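Local coordinates for glyoxalase-related enzyme (Fulvimarina pelagi, PDB 3BQX), which is of unknown function but belongs to the vicinal oxygen chelate (VOC) superfamily and is related to glyoxalases, at residues 7-12 / 44-49; 14-19 / 50-55. All coordinates share one frame; numbering follows the deposited sequence.

Contact 1 of 2, residues 7-12 / 44-49; sequences AVITLG and NGFVLA
Ile9 and Phe46 meet where two parallel neighbours of a βαβββ module, the repeating unit of the VOC fold, run side by side. The axes of the short segments 8-12 and 47-49 come within 4.7 Å, and their N-to-C directions differ by 13°. They are the first and last strands of the module, and they pair directly although helix 16-26 and two strands separate them in sequence.

Four backbone bonds join them in the alternating pattern of a parallel pair. Ile9 uses both its N-H and its carbonyl: Ile9 N donates to Val47 O at 2.9 Å, and Ala49 N donates to Ile9 O at 2.8 Å. Ala7 O receives Val47 N, and Ala49 O receives Leu11 N. CA-H groups of Val8 and Thr10 also point to carbonyls of the partner.

Ile9 meets both Leu48 and Phe46 across the pair. Its CB lies 4.1 Å from Leu48 CD1, and its CG2 is just as far from that methyl. CG1 sits beside the backbone N (chi1 -64°) and passes near Phe46 CE1 and CD1. With chi2 at 177° the chain is extended, and CD1 comes to the CE1-CZ side of the Phe46 ring, approaching it obliquely. Leu48 CD1 also touches Leu11 CD1, extending this apolar face. On the face that carries Val8, Thr10, Val47 and Ala49, Val8 CG1 packs on Ala49 CB at 4.0 Å.

Strand 8-12 continues the sheet into the second subunit through antiparallel pairing. At the same interface Phe46 meets Phe46 of the second subunit edge-to-face, and Ile9 packs on Ile9 of that subunit. The tightest side-chain approach between the two segments is at the ring, where Ile9 CD1 stands 3.3 Å from Phe46 CE1.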
ATOM      1  N   ALA A   7      -1.625  -1.488   8.653  1.00 10.64           N
ATOM      2  CA  ALA A   7      -2.939  -2.015   8.989  1.00  9.60           C
ATOM      3  C   ALA A   7      -3.930  -1.898   7.837  1.00 10.37           C
ATOM      4  O   ALA A   7      -4.784  -2.763   7.640  1.00  9.72           O
ATOM      5  CB  ALA A   7      -3.490  -1.279  10.212  1.00 11.24           C
ATOM      6  N   VAL A   8      -3.821  -0.811   7.080  1.00 10.61           N
ATOM      7  CA  VAL A   8      -4.728  -0.572   5.964  1.00  9.19           C
ATOM      8  C   VAL A   8      -4.034   0.160   4.836  1.00  9.89           C
ATOM      9  O   VAL A   8      -3.235   1.060   5.086  1.00  9.78           O
ATOM     10  CB  VAL A   8      -5.918   0.338   6.379  1.00  9.56           C
ATOM     11  CG1 VAL A   8      -6.918   0.442   5.247  1.00  9.13           C
ATOM     12  CG2 VAL A   8      -6.575  -0.176   7.640  1.00 12.61           C
ATOM     13  N   ILE A   9      -4.321  -0.252   3.603  1.00  8.84           N
ATOM     14  CA  ILE A   9      -3.817   0.436   2.418  1.00  7.82           C
ATOM     15  C   ILE A   9      -5.100   1.066   1.897  1.00  8.10           C
ATOM     16  O   ILE A   9      -6.043   0.355   1.554  1.00  8.53           O
ATOM     17  CB  ILE A   9      -3.308  -0.505   1.301  1.00  8.39           C
ATOM     18  CG1 ILE A   9      -2.094  -1.292   1.778  1.00 10.50           C
ATOM     19  CG2 ILE A   9      -2.976   0.318   0.043  1.00  8.56           C
ATOM     20  CD1 ILE A   9      -1.588  -2.298   0.752  1.00 11.27           C
ATOM     21  N   THR A  10      -5.165   2.387   1.864  1.00  7.16           N
ATOM     22  CA  THR A  10      -6.370   3.042   1.376  1.00  8.27           C
ATOM     23  C   THR A  10      -6.101   3.723   0.053  1.00  9.40           C
ATOM     24  O   THR A  10      -5.194   4.543  -0.062  1.00  9.70           O
ATOM     25  CB  THR A  10      -6.878   4.098   2.368  1.00  9.43           C
ATOM     26  OG1 THR A  10      -7.240   3.458   3.595  1.00 10.39           O
ATOM     27  CG2 THR A  10      -8.105   4.815   1.820  1.00 11.73           C
ATOM     28  N   LEU A  11      -6.891   3.365  -0.950  1.00  8.50           N
ATOM     29  CA  LEU A  11      -6.763   3.966  -2.271  1.00  9.67           C
ATOM     30  C   LEU A  11      -7.947   4.881  -2.491  1.00  9.79           C
ATOM     31  O   LEU A  11      -9.085   4.483  -2.249  1.00  9.96           O
ATOM     32  CB  LEU A  11      -6.763   2.894  -3.361  1.00  9.01           C
ATOM     33  CG  LEU A  11      -5.674   1.827  -3.228  1.00  8.89           C
ATOM     34  CD1 LEU A  11      -5.835   0.779  -4.323  1.00 10.43           C
ATOM     35  CD2 LEU A  11      -4.302   2.499  -3.306  1.00 11.64           C
ATOM     36  N   GLY A  12      -7.684   6.105  -2.946  1.00  9.66           N
ATOM     37  CA  GLY A  12      -8.761   7.039  -3.225  1.00 11.62           C
ATOM     38  C   GLY A  12      -9.314   6.714  -4.600  1.00 12.26           C
ATOM     39  O   GLY A  12      -8.552   6.560  -5.555  1.00 13.18           O
ATOM     40  N   ASN A  44      -3.822 -10.282   3.190  1.00  9.54           N
ATOM     41  CA  ASN A  44      -2.838 -11.099   3.900  1.00 12.78           C
ATOM     42  C   ASN A  44      -2.122 -10.359   5.023  1.00 13.06           C
ATOM     43  O   ASN A  44      -0.928 -10.071   4.936  1.00 15.58           O
ATOM     44  CB  ASN A  44      -1.811 -11.652   2.898  1.00  9.97           C
ATOM     45  CG  ASN A  44      -1.209 -10.565   2.015  1.00 10.62           C
ATOM     46  OD1 ASN A  44      -1.935  -9.776   1.416  1.00 10.35           O
ATOM     47  ND2 ASN A  44       0.113 -10.530   1.927  1.00 10.26           N
ATOM     48  N   GLY A  45      -2.858 -10.057   6.086  1.00 12.01           N
ATOM     49  CA  GLY A  45      -2.265  -9.369   7.218  1.00 11.64           C
ATOM     50  C   GLY A  45      -2.722  -7.939   7.405  1.00 10.87           C
ATOM     51  O   GLY A  45      -2.388  -7.300   8.402  1.00 10.41           O
ATOM     52  N   PHE A  46      -3.500  -7.440   6.452  1.00  9.94           N
ATOM     53  CA  PHE A  46      -3.970  -6.061   6.490  1.00  9.89           C
ATOM     54  C   PHE A  46      -5.247  -5.959   5.672  1.00  8.66           C
ATOM     55  O   PHE A  46      -5.686  -6.934   5.060  1.00  8.54           O
ATOM     56  CB  PHE A  46      -2.901  -5.148   5.884  1.00 10.97           C
ATOM     57  CG  PHE A  46      -2.721  -5.340   4.402  1.00 11.48           C
ATOM     58  CD1 PHE A  46      -3.410  -4.535   3.498  1.00 13.39           C
ATOM     59  CD2 PHE A  46      -1.917  -6.363   3.915  1.00 17.23           C
ATOM     60  CE1 PHE A  46      -3.305  -4.746   2.124  1.00 14.82           C
ATOM     61  CE2 PHE A  46      -1.806  -6.583   2.537  1.00 12.45           C
ATOM     62  CZ  PHE A  46      -2.504  -5.772   1.647  1.00 13.47           C
ATOM     63  N   VAL A  47      -5.823  -4.765   5.654  1.00  8.46           N
ATOM     64  CA  VAL A  47      -7.050  -4.495   4.920  1.00  8.52           C
ATOM     65  C   VAL A  47      -6.785  -3.521   3.776  1.00  8.20           C
ATOM     66  O   VAL A  47      -6.021  -2.565   3.938  1.00  6.29           O
ATOM     67  CB  VAL A  47      -8.104  -3.869   5.861  1.00  9.89           C
ATOM     68  CG1 VAL A  47      -9.388  -3.575   5.113  1.00 12.37           C
ATOM     69  CG2 VAL A  47      -8.370  -4.808   7.022  1.00 11.96           C
ATOM     70  N   LEU A  48      -7.390  -3.785   2.621  1.00  7.27           N
ATOM     71  CA  LEU A  48      -7.289  -2.903   1.466  1.00  7.43           C
ATOM     72  C   LEU A  48      -8.612  -2.151   1.425  1.00  8.93           C
ATOM     73  O   LEU A  48      -9.683  -2.766   1.455  1.00  9.78           O
ATOM     74  CB  LEU A  48      -7.113  -3.698   0.162  1.00  7.85           C
ATOM     75  CG  LEU A  48      -7.287  -2.881  -1.132  1.00  7.53           C
ATOM     76  CD1 LEU A  48      -6.145  -1.885  -1.277  1.00  9.76           C
ATOM     77  CD2 LEU A  48      -7.313  -3.812  -2.337  1.00  9.96           C
ATOM     78  N   ALA A  49      -8.546  -0.827   1.389  1.00  8.76           N
ATOM     79  CA  ALA A  49      -9.747  -0.013   1.335  1.00  8.21           C
ATOM     80  C   ALA A  49      -9.751   0.850   0.092  1.00  8.98           C
ATOM     81  O   ALA A  49      -8.707   1.359  -0.313  1.00  9.44           O
ATOM     82  CB  ALA A  49      -9.827   0.881   2.563  1.00  8.99           C
TER

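Contact 2 of 2, residues 14-19 / 50-55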
ATOM      1  N   GLY A  14     -12.838   7.186  -7.594  1.00 15.77           N
ATOM      2  CA  GLY A  14     -13.900   8.075  -8.029  1.00 18.78           C
ATOM      3  C   GLY A  14     -15.267   7.429  -8.130  1.00 19.66           C
ATOM      4  O   GLY A  14     -16.285   8.101  -7.955  1.00 22.17           O
ATOM      5  N   ASP A  15     -15.302   6.128  -8.400  1.00 20.78           N
ATOM      6  CA  ASP A  15     -16.564   5.410  -8.545  1.00 21.55           C
ATOM      7  C   ASP A  15     -16.489   4.006  -7.951  1.00 20.63           C
ATOM      8  O   ASP A  15     -15.694   3.180  -8.400  1.00 20.34           O
ATOM      9  CB  ASP A  15     -16.926   5.313 -10.029  1.00 23.15           C
ATOM     10  CG  ASP A  15     -18.297   4.715 -10.256  1.00 25.13           C
ATOM     11  OD1 ASP A  15     -19.302   5.426 -10.037  1.00 28.50           O
ATOM     12  OD2 ASP A  15     -18.371   3.532 -10.650  1.00 25.53           O
ATOM     13  N   LEU A  16     -17.330   3.731  -6.956  1.00 20.92           N
ATOM     14  CA  LEU A  16     -17.340   2.422  -6.306  1.00 20.52           C
ATOM     15  C   LEU A  16     -17.651   1.245  -7.219  1.00 21.57           C
ATOM     16  O   LEU A  16     -17.020   0.193  -7.116  1.00 21.12           O
ATOM     17  CB  LEU A  16     -18.330   2.399  -5.140  1.00 21.90           C
ATOM     18  CG  LEU A  16     -17.755   2.643  -3.747  1.00 21.92           C
ATOM     19  CD1 LEU A  16     -17.301   4.083  -3.626  1.00 23.39           C
ATOM     20  CD2 LEU A  16     -18.813   2.326  -2.702  1.00 22.22           C
ATOM     21  N   GLU A  17     -18.630   1.405  -8.103  1.00 21.67           N
ATOM     22  CA  GLU A  17     -18.988   0.310  -8.990  1.00 21.57           C
ATOM     23  C   GLU A  17     -17.832  -0.065  -9.913  1.00 19.41           C
ATOM     24  O   GLU A  17     -17.536  -1.248 -10.095  1.00 20.19           O
ATOM     25  CB  GLU A  17     -20.232   0.671  -9.811  1.00 23.35           C
ATOM     26  CG  GLU A  17     -20.823  -0.511 -10.567  1.00 28.51           C
ATOM     27  CD  GLU A  17     -22.162  -0.192 -11.205  1.00 31.15           C
ATOM     28  OE1 GLU A  17     -22.214   0.717 -12.061  1.00 34.33           O
ATOM     29  OE2 GLU A  17     -23.161  -0.853 -10.849  1.00 33.25           O
ATOM     30  N   ALA A  18     -17.171   0.940 -10.480  1.00 19.67           N
ATOM     31  CA  ALA A  18     -16.047   0.698 -11.382  1.00 19.00           C
ATOM     32  C   ALA A  18     -14.902   0.018 -10.627  1.00 17.39           C
ATOM     33  O   ALA A  18     -14.269  -0.909 -11.132  1.00 17.56           O
ATOM     34  CB  ALA A  18     -15.569   2.017 -11.994  1.00 19.51           C
ATOM     35  N   SER A  19     -14.649   0.485  -9.410  1.00 17.72           N
ATOM     36  CA  SER A  19     -13.588  -0.079  -8.583  1.00 16.05           C
ATOM     37  C   SER A  19     -13.943  -1.507  -8.165  1.00 15.47           C
ATOM     38  O   SER A  19     -13.114  -2.411  -8.251  1.00 15.33           O
ATOM     39  CB  SER A  19     -13.379   0.795  -7.346  1.00 15.19           C
ATOM     40  OG  SER A  19     -12.235   0.380  -6.620  1.00 13.76           O
ATOM     41  N   THR A  50     -10.921   0.981  -0.530  1.00  7.40           N
ATOM     42  CA  THR A  50     -11.093   1.857  -1.692  1.00  8.66           C
ATOM     43  C   THR A  50     -12.177   2.832  -1.228  1.00  8.84           C
ATOM     44  O   THR A  50     -13.341   2.465  -1.075  1.00 10.06           O
ATOM     45  CB  THR A  50     -11.526   1.077  -2.952  1.00  8.22           C
ATOM     46  OG1 THR A  50     -12.749   0.373  -2.702  1.00 10.74           O
ATOM     47  CG2 THR A  50     -10.450   0.088  -3.344  1.00  8.19           C
ATOM     48  N   TRP A  51     -11.758   4.069  -0.978  1.00  9.38           N
ATOM     49  CA  TRP A  51     -12.602   5.129  -0.437  1.00 10.05           C
ATOM     50  C   TRP A  51     -12.775   6.261  -1.445  1.00 11.54           C
ATOM     51  O   TRP A  51     -11.807   6.657  -2.085  1.00 11.29           O
ATOM     52  CB  TRP A  51     -11.892   5.660   0.809  1.00 10.29           C
ATOM     53  CG  TRP A  51     -12.709   6.366   1.821  1.00 11.61           C
ATOM     54  CD1 TRP A  51     -14.071   6.475   1.866  1.00 12.35           C
ATOM     55  CD2 TRP A  51     -12.215   6.985   3.014  1.00 12.40           C
ATOM     56  NE1 TRP A  51     -14.452   7.118   3.023  1.00 12.40           N
ATOM     57  CE2 TRP A  51     -13.333   7.441   3.743  1.00 12.74           C
ATOM     58  CE3 TRP A  51     -10.931   7.193   3.539  1.00 12.48           C
ATOM     59  CZ2 TRP A  51     -13.210   8.093   4.973  1.00 12.36           C
ATOM     60  CZ3 TRP A  51     -10.810   7.841   4.765  1.00 11.87           C
ATOM     61  CH2 TRP A  51     -11.944   8.281   5.467  1.00 13.93           C
ATOM     62  N   LEU A  52     -13.994   6.783  -1.589  1.00 12.10           N
ATOM     63  CA  LEU A  52     -14.202   7.898  -2.512  1.00 13.28           C
ATOM     64  C   LEU A  52     -13.223   9.000  -2.119  1.00 13.86           C
ATOM     65  O   LEU A  52     -13.108   9.342  -0.945  1.00 13.59           O
ATOM     66  CB  LEU A  52     -15.639   8.422  -2.418  1.00 14.05           C
ATOM     67  CG  LEU A  52     -16.709   7.488  -2.985  1.00 14.73           C
ATOM     68  CD1 LEU A  52     -18.084   8.101  -2.778  1.00 16.64           C
ATOM     69  CD2 LEU A  52     -16.444   7.247  -4.465  1.00 16.23           C
ATOM     70  N   VAL A  53     -12.526   9.555  -3.108  1.00 14.45           N
ATOM     71  CA  VAL A  53     -11.523  10.589  -2.865  1.00 16.01           C
ATOM     72  C   VAL A  53     -11.988  11.762  -2.009  1.00 16.92           C
ATOM     73  O   VAL A  53     -11.249  12.222  -1.142  1.00 16.35           O
ATOM     74  CB  VAL A  53     -10.966  11.149  -4.188  1.00 17.99           C
ATOM     75  CG1 VAL A  53      -9.773  12.055  -3.907  1.00 20.13           C
ATOM     76  CG2 VAL A  53     -10.565  10.018  -5.105  1.00 20.40           C
ATOM     77  N   GLN A  54     -13.203  12.255  -2.240  1.00 17.76           N
ATOM     78  CA  GLN A  54     -13.704  13.386  -1.462  1.00 19.12           C
ATOM     79  C   GLN A  54     -13.657  13.076   0.031  1.00 18.38           C
ATOM     80  O   GLN A  54     -13.278  13.921   0.841  1.00 18.31           O
ATOM     81  CB  GLN A  54     -15.154  13.731  -1.832  1.00 20.94           C
ATOM     82  CG  GLN A  54     -15.492  13.741  -3.310  1.00 24.30           C
ATOM     83  CD  GLN A  54     -15.979  12.388  -3.801  1.00 25.17           C
ATOM     84  OE1 GLN A  54     -15.183  11.505  -4.109  1.00 22.43           O
ATOM     85  NE2 GLN A  54     -17.300  12.217  -3.857  1.00 25.58           N
ATOM     86  N   ASN A  55     -14.057  11.858   0.385  1.00 17.30           N
ATOM     87  CA  ASN A  55     -14.083  11.422   1.773  1.00 16.51           C
ATOM     88  C   ASN A  55     -12.679  11.251   2.346  1.00 16.07           C
ATOM     89  O   ASN A  55     -12.425  11.603   3.499  1.00 15.76           O
ATOM     90  CB  ASN A  55     -14.874  10.116   1.886  1.00 18.15           C
ATOM     91  CG  ASN A  55     -16.348  10.302   1.563  1.00 19.62           C
ATOM     92  OD1 ASN A  55     -17.096  10.885   2.349  1.00 22.42           O
ATOM     93  ND2 ASN A  55     -16.766   9.822   0.400  1.00 19.77           N
TER
HETATM   94  O   HOH W   1     -16.170  10.764  -6.600  1.00 31.51           O
HETATM   95  O   HOH W   2     -13.257  -1.482  -4.784  1.00 13.03           O
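Leu16 and Leu52 carry the apolar part of this contact, and their side chains cross at about a right angle. The touch is made by one methyl of Leu16. Leu16 CD1 lies 3.4 Å from Leu52 CD2, closer than usual van der Waals contact. Leu52 CG, anti to its own carbonyl carbon (chi1 -70°), is itself 3.5 Å from Leu16 CD1. Leu52 CD2 has a second neighbour in Gly14 O at 3.6 Å, so this one methyl meets both the turn and the first residue of the helix.

The other direct side-chain contact is between Ser19 and Thr50. Ser19 OG sits anti to its backbone N (chi1 -172°) and lies 3.7 Å from Thr50 CG2. The two hydroxyls do not bond directly. A water joins them, at 2.8 Å from both Ser19 OG and Thr50 OG1. A second water bridges the more exposed end. It donates to Gly14 O and to Gln54 OE1, tying the turn to the short helix that follows the strand.

Asp15 is the N-cap of helix 16-26. Its OD2 accepts Ala18 N at 2.9 Å, on the anti side and 20° out of the carboxylate plane. Leu52 stands at the N-cap position of helix 53-60 by place alone, since its side chain cannot accept a bond. Each segment therefore starts a helix here, and the two starts come together through the leucines and Gly14.

The contact packs helix 16-26 against the end of strand 47-52, within the βαβββ module of the VOC fold. Ile39 of the neighbouring strand 38-42 touches both Leu16 and Thr50. On the other flank, Ile13 of strand 8-13 lies against both Ser19 and Thr50.

Both contacts use strand 47-52 and reach the same sheet. Contact 1 takes the first part of the strand and contact 2 its end, where helix 53-60 begins. They join directly: Leu11 O and Trp51 N probably form a hydrogen bond that carries the strand pairing onward, and Val53 packs on Gly12. Contact 1 is buried and pairs strand with strand, so backbone hydrogen bonds dominate. It also reaches the subunit interface. Contact 2 is only partly buried and sets a helix start against the strand end. Its segments meet through side-chain packing and bridging waters, with no direct hydrogen bonds between them.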